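DNA polymerase (Pyrobaculum calidifontis, PDB 5MDN) probably catalyses template-directed DNA synthesis, adding deoxyribonucleotides from their triphosphates to a growing strand with release of diphosphate, as a family B DNA polymerase. Local coordinates at residues R118-D122 against K123-P127; N280-D283 against E284-E287; V374-M377 against L378-Y381; L518-V521 against G522-W525. All blocks are in the same frame, centred on the assembly; numbering follows the deposited sequence.

Interaction 1 (R118-D122 against K123-P127); sequences RYMID and KGVVP
Met120 O accepts the backbone N-H of Val125 at 2.8 Å between Val125 N and Met120 O, the donor lying in the carbonyl plane on a lone pair although the N-H is bent to 131° at the hydrogen. A weak bond from Gly124 N to Ile121 O, 3.3 Å long, sits beside it. Together they form a Schellman motif, with Gly124 at positive phi as the C-prime residue that ends helix 115-123. Just before it, the helical bond from Lys123 N to Tyr119 O is 2.9 Å long.

The side chains meet on both sides of this ending. With CG turned anti to its own nitrogen (chi1 178°), the Tyr119 ring comes round toward Lys123, whose CG rests over one face, 3.8 Å from the ring centroid, as a CH-pi contact. Val125 CG2 meets the ring obliquely at CE2, while Val125 CB packs against Met120 CG at 3.7 Å, the two side chains crossing at about a right angle. The phenol OH is hydrogen-bonded to Trp152 and Asp35. With an alanine in place of Tyr119, Lys123 CG would probably lose the ring face it rests on, and Trp152 and Asp35 a hydroxyl partner. On another side of the helix, Arg118 forms a salt bridge with Asp122, NH2 to OD1 3.1 Å, and its NH1 pairs with Glu110.

Interaction 2 (N280-D283 against E284-E287); sequences NIVD and EFPE
Phe285 folds back beneath the carbonyl of Ile281 at the close of helix 278-282, where a type I beta turn from Val282 to Phe285 leads the chain out of the helix in the exonuclease domain. The tight part lies around this ring. Ile281 O stands over the centre of one face, 3.8 Å above the plane, and Ile281 CG1 approaches CZ. Val282 packs obliquely, its CB 3.9 Å from Phe285 CD2. Phe285 CG lies beside its own backbone N (chi1 -58°), which brings the ring back against the helix instead of out along the loop. Leu347 and Leu351 of helix 326-356 pack on Ile281, and Leu347 also meets Val282.

The other side is looser. Asp283 is exposed, and the aliphatic end of Ile281 merely brushes the Glu284 carboxylate, which turns to Arg373 for a salt bridge through OE2. Two backbone bonds join these regions: Phe285 N to Val282 O, 3.1 Å, closes the turn, and Glu284 N reaches Ile281 O at 3.2 Å. In the latter the donor stands 58° out of the carbonyl plane, so the oxygen that faces the ring of Phe285 receives its N-H from above the plane of the Ile281 carbonyl.

Interaction 3 (V374-M377 against L378-Y381); sequences VEWM and LLRY
Val374 O receives the N-H of Leu378 at 3.0 Å, N to O, the first of a run of i to i+4 backbone bonds. Leu379 N repeats it on Glu375 O, the donor tilted 29° from the carbonyl plane, and Tyr381 N points almost straight at Met377 O with an N-H...O angle of 165°. The rung between them, from Arg380 N to Trp376 O, is weak at 3.5 Å.

Apolar contacts run along the same turns. Leu379 CD1 meets the six-membered part of the Trp376 indole obliquely, 3.5 Å from CE3. Met377 and Tyr381 lie side by side and point the same way; Met377 CG, placed anti to its backbone N (chi1 -171°), touches the ring edge in its plane, 3.7 Å from CE2. Val374 CG1 lies more loosely against Leu378 CD1.

The polar ends are bonded to other elements. Glu375 takes the hydroxyl of Tyr517 and a salt bridge from Arg524, Arg380 gives NH1 to Val125 O, and Tyr381 OH bonds to His475. Different faces of this one helix thus meet helices 115-123, 468-486 and 514-519, the pattern of a largely buried alpha-helix whose i to i+3 and i to i+4 side-chain pairs leave its different faces to different neighbours.

Interaction 4 (L518-V521 against G522-W525); sequences LGWV and GARW
Trp520 lays one face of its indole over the peptide of Gly522, two residues on. The first torsion sets this up: CG lies anti to the backbone N (chi1 172°), beside the carbonyl carbon, and chi2 of 27° turns the ring system flat against the oncoming chain. Gly522 CA sits 4.0 Å from the centroid of the five-membered ring, 24° off its normal, a CH-pi contact. Farther across the same face, Gly522 O stands 3.3 Å above the plane, toward the rim, where it comes close to CE2 and CZ2. Ala523 CB completes the packing, 4.1 Å from Trp520 CE3.

The backbone beneath is a type I beta turn from Trp520 to Ala523, which leads away from helix 514-519; within it Ala523 N makes a weak bond to Val521 O, 3.1 Å long. Farther out, Leu518, its CG beside the backbone N, brings CD2 to 3.5 Å from Trp525 O. Outside the turn, the Trp520 ring meets Tyr397 edge-to-face, and Trp525 packs on Leu378 and Phe468. Exchanging Trp520 for an alanine would probably uncover the Gly522 peptide and take the edge-to-face partner from Tyr397. The chemistry is thus mainly that of an aromatic face laid against peptide atoms, with a weak backbone bond beside it, a contact that depends on shape and dispersion more than on charge.

Overall arrangement
Interaction 3, within a continuous helix, repeats backbone bonds, whereas interactions 1, 2 and 4 deal with chain leaving a helix: a Schellman ending in the first, type I turns in the others. Interactions 1, 3 and 4 are buried and form a connected series. Helix 370-384 stands between the other two, receiving 118-127 through Val125 O and Arg380 NH1, 2.7 Å apart, and 518-525 through the Glu375-Arg524 salt bridge. Interaction 2 is partly buried and touches none of them, its nearest atoms about 9 Å from interaction 3, although it lies nearest the chain's centre.

Interaction 1 (R118-D122 against K123-P127)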
loop_
_atom_site.group_PDB
_atom_site.type_symbol
_atom_site.label_atom_id
_atom_site.label_comp_id
_atom_site.label_asym_id
_atom_site.label_seq_id
_atom_site.Cartn_x
_atom_site.Cartn_y
_atom_site.Cartn_z
ATOM N N ARG A 118 -13.684 -7.898 -14.737
ATOM C CA ARG A 118 -14.903 -7.665 -15.507
ATOM C C ARG A 118 -16.010 -8.624 -15.086
ATOM O O ARG A 118 -17.167 -8.224 -14.916
ATOM C CB ARG A 118 -14.603 -7.813 -16.999
ATOM C CG ARG A 118 -15.767 -7.503 -17.926
ATOM C CD ARG A 118 -15.906 -6.011 -18.189
ATOM N NE ARG A 118 -16.768 -5.349 -17.221
ATOM C CZ ARG A 118 -17.021 -4.045 -17.222
ATOM N NH1 ARG A 118 -16.475 -3.265 -18.144
ATOM N NH2 ARG A 118 -17.818 -3.521 -16.302
ATOM N N TYR A 119 -15.671 -9.905 -14.924
ATOM C CA TYR A 119 -16.668 -10.906 -14.555
ATOM C C TYR A 119 -17.273 -10.614 -13.187
ATOM O O TYR A 119 -18.499 -10.618 -13.025
ATOM C CB TYR A 119 -16.044 -12.301 -14.580
ATOM C CG TYR A 119 -16.992 -13.397 -14.155
ATOM C CD1 TYR A 119 -17.870 -13.972 -15.064
ATOM C CD2 TYR A 119 -17.007 -13.859 -12.846
ATOM C CE1 TYR A 119 -18.740 -14.974 -14.677
ATOM C CE2 TYR A 119 -17.872 -14.857 -12.451
ATOM C CZ TYR A 119 -18.737 -15.413 -13.371
ATOM O OH TYR A 119 -19.600 -16.409 -12.979
ATOM N N MET A 120 -16.427 -10.372 -12.184
ATOM C CA MET A 120 -16.935 -10.173 -10.829
ATOM C C MET A 120 -17.757 -8.894 -10.729
ATOM O O MET A 120 -18.745 -8.844 -9.988
ATOM C CB MET A 120 -15.782 -10.165 -9.825
ATOM C CG MET A 120 -15.102 -11.520 -9.673
ATOM S SD MET A 120 -13.929 -11.605 -8.304
ATOM C CE MET A 120 -12.901 -10.185 -8.645
ATOM N N ILE A 121 -17.356 -7.847 -11.452
ATOM C CA ILE A 121 -18.144 -6.617 -11.482
ATOM C C ILE A 121 -19.519 -6.876 -12.088
ATOM O O ILE A 121 -20.550 -6.516 -11.509
ATOM C CB ILE A 121 -17.390 -5.511 -12.243
ATOM C CG1 ILE A 121 -16.244 -4.962 -11.391
ATOM C CG2 ILE A 121 -18.338 -4.393 -12.656
ATOM C CD1 ILE A 121 -15.361 -3.972 -12.120
ATOM N N ASP A 122 -19.554 -7.500 -13.269
ATOM C CA ASP A 122 -20.817 -7.672 -13.982
ATOM C C ASP A 122 -21.745 -8.642 -13.260
ATOM O O ASP A 122 -22.964 -8.436 -13.229
ATOM C CB ASP A 122 -20.548 -8.148 -15.409
ATOM C CG ASP A 122 -19.925 -7.071 -16.273
ATOM O OD1 ASP A 122 -19.350 -6.113 -15.714
ATOM O OD2 ASP A 122 -20.009 -7.185 -17.514
ATOM N N LYS A 123 -21.196 -9.704 -12.677
ATOM C CA LYS A 123 -22.000 -10.699 -11.981
ATOM C C LYS A 123 -22.212 -10.370 -10.510
ATOM O O LYS A 123 -22.950 -11.089 -9.828
ATOM C CB LYS A 123 -21.356 -12.082 -12.112
ATOM C CG LYS A 123 -21.121 -12.511 -13.550
ATOM C CD LYS A 123 -22.435 -12.674 -14.296
ATOM C CE LYS A 123 -22.203 -12.934 -15.773
ATOM N NZ LYS A 123 -23.474 -12.930 -16.550
ATOM N N GLY A 124 -21.597 -9.303 -10.008
ATOM C CA GLY A 124 -21.750 -8.935 -8.614
ATOM C C GLY A 124 -21.026 -9.838 -7.642
ATOM O O GLY A 124 -21.455 -9.968 -6.492
ATOM N N VAL A 125 -19.936 -10.467 -8.072
ATOM C CA VAL A 125 -19.136 -11.304 -7.186
ATOM C C VAL A 125 -18.246 -10.398 -6.346
ATOM O O VAL A 125 -17.399 -9.674 -6.879
ATOM C CB VAL A 125 -18.299 -12.315 -7.981
ATOM C CG1 VAL A 125 -17.522 -13.221 -7.037
ATOM C CG2 VAL A 125 -19.181 -13.124 -8.913
ATOM N N VAL A 126 -18.431 -10.440 -5.034
ATOM C CA VAL A 126 -17.671 -9.616 -4.100
ATOM C C VAL A 126 -16.683 -10.521 -3.370
ATOM O O VAL A 126 -17.099 -11.498 -2.732
ATOM C CB VAL A 126 -18.591 -8.872 -3.115
ATOM C CG1 VAL A 126 -19.296 -7.725 -3.824
ATOM C CG2 VAL A 126 -19.624 -9.815 -2.505
ATOM N N PRO A 127 -15.380 -10.259 -3.454
ATOM C CA PRO A 127 -14.411 -11.108 -2.754
ATOM C C PRO A 127 -14.461 -10.879 -1.253
ATOM O O PRO A 127 -14.828 -9.801 -0.777
ATOM C CB PRO A 127 -13.064 -10.673 -3.343
ATOM C CG PRO A 127 -13.286 -9.274 -3.793
ATOM C CD PRO A 127 -14.733 -9.159 -4.190
#

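Interaction 2 (N280-D283 against E284-E287)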
loop_
_atom_site.group_PDB
_atom_site.type_symbol
_atom_site.label_atom_id
_atom_site.label_comp_id
_atom_site.label_asym_id
_atom_site.label_seq_id
_atom_site.Cartn_x
_atom_site.Cartn_y
_atom_site.Cartn_z
ATOM N N ASN A 280 3.283 -4.107 1.446
ATOM C CA ASN A 280 2.417 -3.316 0.577
ATOM C C ASN A 280 1.555 -2.346 1.378
ATOM O O ASN A 280 1.386 -1.187 0.984
ATOM C CB ASN A 280 1.537 -4.242 -0.262
ATOM C CG ASN A 280 2.321 -5.014 -1.302
ATOM O OD1 ASN A 280 1.946 -6.123 -1.683
ATOM N ND2 ASN A 280 3.416 -4.428 -1.773
ATOM N N ILE A 281 0.996 -2.798 2.499
ATOM C CA ILE A 281 0.079 -1.952 3.255
ATOM C C ILE A 281 0.808 -1.020 4.225
ATOM O O ILE A 281 0.359 0.111 4.444
ATOM C CB ILE A 281 -0.965 -2.812 3.989
ATOM C CG1 ILE A 281 -2.032 -1.925 4.636
ATOM C CG2 ILE A 281 -0.319 -3.709 5.028
ATOM C CD1 ILE A 281 -2.902 -1.189 3.634
ATOM N N VAL A 282 1.929 -1.453 4.810
ATOM C CA VAL A 282 2.632 -0.608 5.769
ATOM C C VAL A 282 3.330 0.560 5.083
ATOM O O VAL A 282 3.633 1.566 5.736
ATOM C CB VAL A 282 3.643 -1.423 6.601
ATOM C CG1 VAL A 282 2.965 -2.617 7.258
ATOM C CG2 VAL A 282 4.822 -1.865 5.751
ATOM N N ASP A 283 3.609 0.445 3.782
ATOM C CA ASP A 283 4.186 1.562 3.043
ATOM C C ASP A 283 3.262 2.773 3.066
ATOM O O ASP A 283 3.728 3.913 2.966
ATOM C CB ASP A 283 4.487 1.131 1.605
ATOM C CG ASP A 283 5.563 1.984 0.945
ATOM O OD1 ASP A 283 5.862 3.084 1.458
ATOM O OD2 ASP A 283 6.119 1.550 -0.086
ATOM N N GLU A 284 1.953 2.547 3.195
ATOM C CA GLU A 284 0.977 3.628 3.215
ATOM C C GLU A 284 0.892 4.336 4.562
ATOM O O GLU A 284 0.263 5.396 4.643
ATOM C CB GLU A 284 -0.404 3.087 2.835
ATOM C CG GLU A 284 -0.484 2.525 1.422
ATOM C CD GLU A 284 -1.775 1.772 1.169
ATOM O OE1 GLU A 284 -2.821 2.191 1.706
ATOM O OE2 GLU A 284 -1.745 0.763 0.430
ATOM N N PHE A 285 1.498 3.784 5.615
ATOM C CA PHE A 285 1.488 4.415 6.932
ATOM C C PHE A 285 2.543 5.512 7.003
ATOM O O PHE A 285 3.747 5.221 6.985
ATOM C CB PHE A 285 1.725 3.384 8.039
ATOM C CG PHE A 285 0.723 2.264 8.055
ATOM C CD1 PHE A 285 -0.602 2.494 7.725
ATOM C CD2 PHE A 285 1.104 0.986 8.423
ATOM C CE1 PHE A 285 -1.524 1.466 7.747
ATOM C CE2 PHE A 285 0.185 -0.048 8.445
ATOM C CZ PHE A 285 -1.131 0.194 8.109
ATOM N N PRO A 286 2.141 6.782 7.090
ATOM C CA PRO A 286 3.117 7.878 7.081
ATOM C C PRO A 286 3.838 8.098 8.402
ATOM O O PRO A 286 4.721 8.962 8.463
ATOM C CB PRO A 286 2.249 9.090 6.729
ATOM C CG PRO A 286 0.932 8.771 7.356
ATOM C CD PRO A 286 0.754 7.280 7.185
ATOM N N GLU A 287 3.492 7.359 9.459
ATOM C CA GLU A 287 4.085 7.584 10.773
ATOM C C GLU A 287 5.426 6.880 10.967
ATOM O O GLU A 287 6.218 7.315 11.809
ATOM C CB GLU A 287 3.117 7.127 11.868
ATOM C CG GLU A 287 1.700 7.660 11.726
ATOM C CD GLU A 287 0.702 6.559 11.417
ATOM O OE1 GLU A 287 0.780 5.975 10.317
ATOM O OE2 GLU A 287 -0.154 6.267 12.279
#

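Interaction 3 (V374-M377 against L378-Y381)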
loop_
_atom_site.group_PDB
_atom_site.type_symbol
_atom_site.label_atom_id
_atom_site.label_comp_id
_atom_site.label_asym_id
_atom_site.label_seq_id
_atom_site.Cartn_x
_atom_site.Cartn_y
_atom_site.Cartn_z
ATOM N N VAL A 374 -9.601 2.796 -5.176
ATOM C CA VAL A 374 -10.861 3.534 -5.250
ATOM C C VAL A 374 -11.468 3.423 -6.645
ATOM O O VAL A 374 -12.690 3.320 -6.799
ATOM C CB VAL A 374 -10.622 5.005 -4.856
ATOM C CG1 VAL A 374 -11.821 5.877 -5.211
ATOM C CG2 VAL A 374 -10.293 5.115 -3.380
ATOM N N GLU A 375 -10.624 3.420 -7.679
ATOM C CA GLU A 375 -11.134 3.372 -9.044
ATOM C C GLU A 375 -11.793 2.035 -9.361
ATOM O O GLU A 375 -12.763 1.992 -10.127
ATOM C CB GLU A 375 -10.004 3.669 -10.025
ATOM C CG GLU A 375 -10.476 4.115 -11.385
ATOM C CD GLU A 375 -9.398 4.861 -12.142
ATOM O OE1 GLU A 375 -8.413 4.220 -12.566
ATOM O OE2 GLU A 375 -9.533 6.092 -12.307
ATOM N N TRP A 376 -11.295 0.939 -8.785
ATOM C CA TRP A 376 -11.961 -0.348 -8.948
ATOM C C TRP A 376 -13.282 -0.416 -8.194
ATOM O O TRP A 376 -14.156 -1.205 -8.569
ATOM C CB TRP A 376 -11.041 -1.484 -8.496
ATOM C CG TRP A 376 -10.060 -1.893 -9.549
ATOM C CD1 TRP A 376 -8.702 -1.751 -9.510
ATOM C CD2 TRP A 376 -10.364 -2.501 -10.809
ATOM N NE1 TRP A 376 -8.144 -2.240 -10.668
ATOM C CE2 TRP A 376 -9.143 -2.706 -11.481
ATOM C CE3 TRP A 376 -11.552 -2.896 -11.433
ATOM C CZ2 TRP A 376 -9.075 -3.288 -12.745
ATOM C CZ3 TRP A 376 -11.483 -3.472 -12.687
ATOM C CH2 TRP A 376 -10.255 -3.661 -13.330
ATOM N N MET A 377 -13.444 0.385 -7.140
ATOM C CA MET A 377 -14.748 0.504 -6.495
ATOM C C MET A 377 -15.724 1.268 -7.379
ATOM O O MET A 377 -16.865 0.835 -7.579
ATOM C CB MET A 377 -14.605 1.192 -5.138
ATOM C CG MET A 377 -15.873 1.167 -4.298
ATOM S SD MET A 377 -15.625 1.819 -2.637
ATOM C CE MET A 377 -15.204 3.518 -3.012
ATOM N N LEU A 378 -15.296 2.420 -7.906
ATOM C CA LEU A 378 -16.183 3.242 -8.724
ATOM C C LEU A 378 -16.611 2.519 -9.996
ATOM O O LEU A 378 -17.736 2.716 -10.467
ATOM C CB LEU A 378 -15.508 4.570 -9.062
ATOM C CG LEU A 378 -15.223 5.480 -7.864
ATOM C CD1 LEU A 378 -14.543 6.764 -8.308
ATOM C CD2 LEU A 378 -16.503 5.780 -7.099
ATOM N N LEU A 379 -15.733 1.685 -10.566
ATOM C CA LEU A 379 -16.132 0.869 -11.710
ATOM C C LEU A 379 -17.254 -0.087 -11.333
ATOM O O LEU A 379 -18.172 -0.324 -12.126
ATOM C CB LEU A 379 -14.941 0.078 -12.246
ATOM C CG LEU A 379 -13.823 0.783 -13.004
ATOM C CD1 LEU A 379 -12.804 -0.253 -13.425
ATOM C CD2 LEU A 379 -14.371 1.524 -14.203
ATOM N N ARG A 380 -17.194 -0.648 -10.123
ATOM C CA ARG A 380 -18.247 -1.549 -9.670
ATOM C C ARG A 380 -19.557 -0.798 -9.472
ATOM O O ARG A 380 -20.622 -1.279 -9.873
ATOM C CB ARG A 380 -17.817 -2.245 -8.378
ATOM C CG ARG A 380 -18.552 -3.541 -8.081
ATOM C CD ARG A 380 -17.970 -4.227 -6.856
ATOM N NE ARG A 380 -16.815 -5.057 -7.186
ATOM C CZ ARG A 380 -16.856 -6.382 -7.295
ATOM N NH1 ARG A 380 -17.994 -7.031 -7.096
ATOM N NH2 ARG A 380 -15.757 -7.060 -7.597
ATOM N N TYR A 381 -19.498 0.380 -8.846
ATOM C CA TYR A 381 -20.693 1.207 -8.705
ATOM C C TYR A 381 -21.203 1.683 -10.059
ATOM O O TYR A 381 -22.416 1.711 -10.298
ATOM C CB TYR A 381 -20.406 2.404 -7.795
ATOM C CG TYR A 381 -20.558 2.109 -6.320
ATOM C CD1 TYR A 381 -21.805 2.162 -5.708
ATOM C CD2 TYR A 381 -19.459 1.784 -5.536
ATOM C CE1 TYR A 381 -21.952 1.895 -4.359
ATOM C CE2 TYR A 381 -19.597 1.515 -4.185
ATOM C CZ TYR A 381 -20.846 1.572 -3.603
ATOM O OH TYR A 381 -20.988 1.305 -2.262
#

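Interaction 4 (L518-V521 against G522-W525)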
loop_
_atom_site.group_PDB
_atom_site.type_symbol
_atom_site.label_atom_id
_atom_site.label_comp_id
_atom_site.label_asym_id
_atom_site.label_seq_id
_atom_site.Cartn_x
_atom_site.Cartn_y
_atom_site.Cartn_z
ATOM N N LEU A 518 -9.947 12.124 -6.726
ATOM C CA LEU A 518 -10.505 13.054 -7.701
ATOM C C LEU A 518 -9.542 14.170 -8.082
ATOM O O LEU A 518 -9.819 14.897 -9.041
ATOM C CB LEU A 518 -11.807 13.650 -7.169
ATOM C CG LEU A 518 -12.917 12.633 -6.892
ATOM C CD1 LEU A 518 -14.026 13.253 -6.063
ATOM C CD2 LEU A 518 -13.464 12.072 -8.194
ATOM N N GLY A 519 -8.430 14.325 -7.365
ATOM C CA GLY A 519 -7.405 15.278 -7.747
ATOM C C GLY A 519 -6.337 14.652 -8.616
ATOM O O GLY A 519 -5.630 15.345 -9.356
ATOM N N TRP A 520 -6.212 13.329 -8.523
ATOM C CA TRP A 520 -5.276 12.556 -9.330
ATOM C C TRP A 520 -5.596 12.740 -10.808
ATOM O O TRP A 520 -6.601 12.218 -11.298
ATOM C CB TRP A 520 -5.340 11.081 -8.917
ATOM C CG TRP A 520 -4.567 10.128 -9.777
ATOM C CD1 TRP A 520 -3.457 10.398 -10.527
ATOM C CD2 TRP A 520 -4.844 8.735 -9.959
ATOM N NE1 TRP A 520 -3.031 9.259 -11.168
ATOM C CE2 TRP A 520 -3.867 8.224 -10.836
ATOM C CE3 TRP A 520 -5.827 7.870 -9.467
ATOM C CZ2 TRP A 520 -3.846 6.888 -11.231
ATOM C CZ3 TRP A 520 -5.804 6.545 -9.861
ATOM C CH2 TRP A 520 -4.820 6.066 -10.733
ATOM N N VAL A 521 -4.756 13.503 -11.514
ATOM C CA VAL A 521 -5.040 13.880 -12.898
ATOM C C VAL A 521 -5.243 12.653 -13.780
ATOM O O VAL A 521 -6.030 12.688 -14.736
ATOM C CB VAL A 521 -3.911 14.787 -13.433
ATOM C CG1 VAL A 521 -4.102 15.087 -14.915
ATOM C CG2 VAL A 521 -3.846 16.079 -12.634
ATOM N N GLY A 522 -4.572 11.548 -13.468
ATOM C CA GLY A 522 -4.737 10.334 -14.243
ATOM C C GLY A 522 -5.855 9.446 -13.738
ATOM O O GLY A 522 -5.697 8.225 -13.652
ATOM N N ALA A 523 -6.994 10.046 -13.407
ATOM C CA ALA A 523 -8.155 9.316 -12.922
ATOM C C ALA A 523 -9.279 9.361 -13.949
ATOM O O ALA A 523 -9.391 10.304 -14.738
ATOM C CB ALA A 523 -8.650 9.881 -11.589
ATOM N N ARG A 524 -10.109 8.318 -13.928
ATOM C CA ARG A 524 -11.216 8.215 -14.871
ATOM C C ARG A 524 -12.232 9.328 -14.645
ATOM O O ARG A 524 -12.654 10.004 -15.591
ATOM C CB ARG A 524 -11.857 6.837 -14.735
ATOM C CG ARG A 524 -10.875 5.774 -15.150
ATOM C CD ARG A 524 -11.274 4.349 -14.841
ATOM N NE ARG A 524 -10.057 3.538 -14.820
ATOM C CZ ARG A 524 -9.997 2.231 -15.038
ATOM N NH1 ARG A 524 -11.094 1.550 -15.322
ATOM N NH2 ARG A 524 -8.825 1.609 -14.986
ATOM N N TRP A 525 -12.636 9.530 -13.392
ATOM C CA TRP A 525 -13.579 10.577 -13.024
ATOM C C TRP A 525 -12.875 11.839 -12.536
ATOM O O TRP A 525 -13.395 12.542 -11.663
ATOM C CB TRP A 525 -14.555 10.059 -11.968
ATOM C CG TRP A 525 -15.596 9.161 -12.547
ATOM C CD1 TRP A 525 -16.773 9.539 -13.119
ATOM C CD2 TRP A 525 -15.544 7.732 -12.640
ATOM N NE1 TRP A 525 -17.466 8.434 -13.550
ATOM C CE2 TRP A 525 -16.732 7.313 -13.269
ATOM C CE3 TRP A 525 -14.611 6.768 -12.247
ATOM C CZ2 TRP A 525 -17.012 5.971 -13.515
ATOM C CZ3 TRP A 525 -14.892 5.436 -12.491
ATOM C CH2 TRP A 525 -16.082 5.050 -13.119
#